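Local coordinates for exodeoxyribonuclease (Neisseria meningitidis, PDB 4B5F) that cleaves the DNA backbone at apurinic or apyrimidinic sites as an AP endonuclease of the ExoA family, probably using magnesium or manganese, at a contact of chain A with DNA. Coordinates in Å, arbitrary orientation; residue numbers count along the deposited sequence, not the author numbering.

A contact of chain A with DNA. Residues 109, 112, 114-115, 151, 204. With nucleotides of chain B.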
# COMPACT_ATOMS: atom_id res chain seq x y z
N TYR A 109 2.65 -3.47 -3.70
CA TYR A 109 3.72 -2.53 -3.98
C TYR A 109 3.81 -2.32 -5.48
O TYR A 109 4.40 -3.14 -6.19
CB TYR A 109 5.06 -3.04 -3.43
CG TYR A 109 6.23 -2.12 -3.71
CD1 TYR A 109 6.04 -0.76 -3.93
CD2 TYR A 109 7.53 -2.61 -3.75
CE1 TYR A 109 7.10 0.09 -4.19
CE2 TYR A 109 8.60 -1.77 -4.01
CZ TYR A 109 8.38 -0.43 -4.23
OH TYR A 109 9.45 0.41 -4.48
N SER A 112 7.82 1.43 -9.30
CA SER A 112 8.20 2.81 -9.56
C SER A 112 8.77 2.92 -10.97
O SER A 112 9.35 1.96 -11.48
CB SER A 112 9.23 3.28 -8.53
OG SER A 112 9.69 4.59 -8.83
N SER A 114 10.55 5.89 -11.81
CA SER A 114 11.41 7.07 -11.71
C SER A 114 12.89 6.77 -11.99
O SER A 114 13.64 7.68 -12.36
CB SER A 114 11.26 7.72 -10.33
OG SER A 114 11.61 6.81 -9.30
N SER A 115 13.30 5.52 -11.81
CA SER A 115 14.70 5.15 -12.01
C SER A 115 15.13 5.28 -13.47
O SER A 115 16.20 5.83 -13.76
CB SER A 115 14.96 3.72 -11.52
OG SER A 115 14.75 3.62 -10.12
N ASN A 151 2.31 4.21 -5.81
CA ASN A 151 3.29 5.02 -6.53
C ASN A 151 2.69 5.99 -7.54
O ASN A 151 3.31 6.32 -8.55
CB ASN A 151 4.33 4.13 -7.23
CG ASN A 151 5.59 3.96 -6.41
OD1 ASN A 151 6.15 2.87 -6.32
ND2 ASN A 151 6.04 5.05 -5.80
N TRP A 204 4.31 10.09 1.85
CA TRP A 204 5.70 9.89 1.45
C TRP A 204 6.43 11.21 1.27
O TRP A 204 5.84 12.21 0.86
CB TRP A 204 5.77 9.07 0.16
CG TRP A 204 7.17 8.87 -0.35
CD1 TRP A 204 8.08 7.95 0.09
CD2 TRP A 204 7.83 9.61 -1.39
NE1 TRP A 204 9.25 8.07 -0.61
CE2 TRP A 204 9.12 9.08 -1.52
CE3 TRP A 204 7.44 10.67 -2.21
CZ2 TRP A 204 10.04 9.57 -2.45
CZ3 TRP A 204 8.35 11.16 -3.14
CH2 TRP A 204 9.63 10.61 -3.25
P DA B 4 18.78 -3.09 -10.21
OP1 DA B 4 18.14 -4.42 -10.19
OP2 DA B 4 19.19 -2.49 -11.50
O5' DA B 4 17.82 -2.04 -9.48
C5' DA B 4 17.27 -2.39 -8.22
C4' DA B 4 16.71 -1.19 -7.49
O4' DA B 4 17.78 -0.39 -6.94
C3' DA B 4 15.88 -0.23 -8.33
O3' DA B 4 14.51 -0.45 -8.01
C2' DA B 4 16.34 1.17 -7.91
C1' DA B 4 17.23 0.89 -6.70
N9 DA B 4 18.33 1.83 -6.50
C8 DA B 4 19.29 2.18 -7.41
N7 DA B 4 20.16 3.05 -6.94
C5 DA B 4 19.73 3.29 -5.65
C6 DA B 4 20.22 4.12 -4.62
N6 DA B 4 21.30 4.90 -4.75
N1 DA B 4 19.56 4.12 -3.45
C2 DA B 4 18.48 3.34 -3.31
N3 DA B 4 17.93 2.52 -4.20
C4 DA B 4 18.61 2.54 -5.36
P DC B 5 13.35 0.40 -8.74
OP1 DC B 5 12.13 -0.42 -8.74
OP2 DC B 5 13.90 0.92 -10.01
O5' DC B 5 13.13 1.64 -7.75
C5' DC B 5 12.81 1.38 -6.39
C4' DC B 5 12.87 2.64 -5.55
O4' DC B 5 14.23 3.13 -5.46
C3' DC B 5 12.04 3.81 -6.07
O3' DC B 5 11.35 4.40 -4.98
C2' DC B 5 13.09 4.76 -6.63
C1' DC B 5 14.20 4.53 -5.60
N1 DC B 5 15.54 5.03 -6.00
C2 DC B 5 16.30 5.74 -5.07
O2 DC B 5 15.84 5.93 -3.94
N3 DC B 5 17.53 6.20 -5.43
C4 DC B 5 17.98 5.98 -6.66
N4 DC B 5 19.20 6.45 -6.97
C5 DC B 5 17.22 5.26 -7.63
C6 DC B 5 16.01 4.81 -7.26
O5' 3DR B 6 9.36 5.43 -6.11
P 3DR B 6 9.75 4.42 -4.93
OP1 3DR B 6 9.34 5.03 -3.65
OP2 3DR B 6 9.26 3.07 -5.29
C2' 3DR B 6 7.38 9.46 -7.05
C5' 3DR B 6 9.50 6.83 -5.91
C4' 3DR B 6 8.95 7.62 -7.08
O4' 3DR B 6 7.61 7.16 -7.40
C1' 3DR B 6 6.68 8.11 -6.94
C3' 3DR B 6 8.85 9.12 -6.83
O3' 3DR B 6 9.67 9.80 -7.76
P DG B 7 11.17 10.24 -7.37
OP1 DG B 7 11.81 10.80 -8.58
OP2 DG B 7 11.80 9.10 -6.66
O5' DG B 7 10.95 11.42 -6.31
C5' DG B 7 10.21 12.58 -6.68
C4' DG B 7 10.97 13.85 -6.32
O4' DG B 7 12.24 13.86 -7.01
C3' DG B 7 10.27 15.14 -6.70
O3' DG B 7 10.60 16.16 -5.77
C2' DG B 7 10.89 15.44 -8.06
C1' DG B 7 12.33 15.04 -7.80
N9 DG B 7 13.08 14.75 -9.02
C8 DG B 7 12.65 14.03 -10.10
N7 DG B 7 13.54 13.95 -11.05
C5 DG B 7 14.63 14.66 -10.56
C6 DG B 7 15.89 14.91 -11.15
O6 DG B 7 16.31 14.55 -12.26
N1 DG B 7 16.71 15.68 -10.32
C2 DG B 7 16.34 16.13 -9.07
N2 DG B 7 17.26 16.85 -8.41
N3 DG B 7 15.16 15.90 -8.51
C4 DG B 7 14.36 15.16 -9.31
O HOH W 1 10.34 -0.31 -10.57
O HOH W 2 12.10 2.94 -11.01
O HOH W 3 9.67 -0.19 -7.47
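Ser115 meets the strand first, at the phosphate that joins DA4 to DC5. Its hydroxyl OG donates to OP2 of DC5 at 2.8 Å. Water 2 sits beside this bond, linking the backbone N of Ser115 to the same phosphate oxygen. The other oxygen, OP1 of DC5, is held through waters 1 and 3, which carry it to the carbonyl O and the backbone N of Ser112. Water 3 also lies 3.1 Å from OH of Tyr109, and by way of that hydroxyl it indirectly links the phosphates of DC5 and 3DR6.

The next phosphate belongs to 3DR6, the baseless sugar that stands in for the abasic site, and is the one an AP endonuclease cuts, on the 5' side of the lesion. Tyr109, at the end of strand 103-109, presents its phenol tip first: CG anti to the backbone N (chi1 179°) extends the ring toward the DNA, and OH donates to OP2 of 3DR6 at 2.8 Å, with the acceptor in the plane of the ring at its edge. Ser112 comes to the ester oxygen instead, its OG donating to O5' of 3DR6 at 2.9 Å. That hydroxyl in turn accepts from OG of Ser114, 3.0 Å away, a second-shell bond that helps fix its rotation. Asn151, the predicted transition-state stabiliser, lies alongside with its amide toward the sugar; ND2 is 3.1 Å from the ring oxygen O4' of 3DR6, but neither N-H is aimed at it, and the ND2 bond to O5' is weak. No metal is bound here, consistent with an intact substrate.

Beyond the lesion the grip becomes looser. Ser114 has one hydroxyl hydrogen, so its weak bond to OP2 of the DG7 phosphate competes with that to Ser112, while Trp204 reaches the backbone with the far rim of its indole, CH2 lying 4.0 Å from C3' of 3DR6 and 3.4 Å from O5' of DG7.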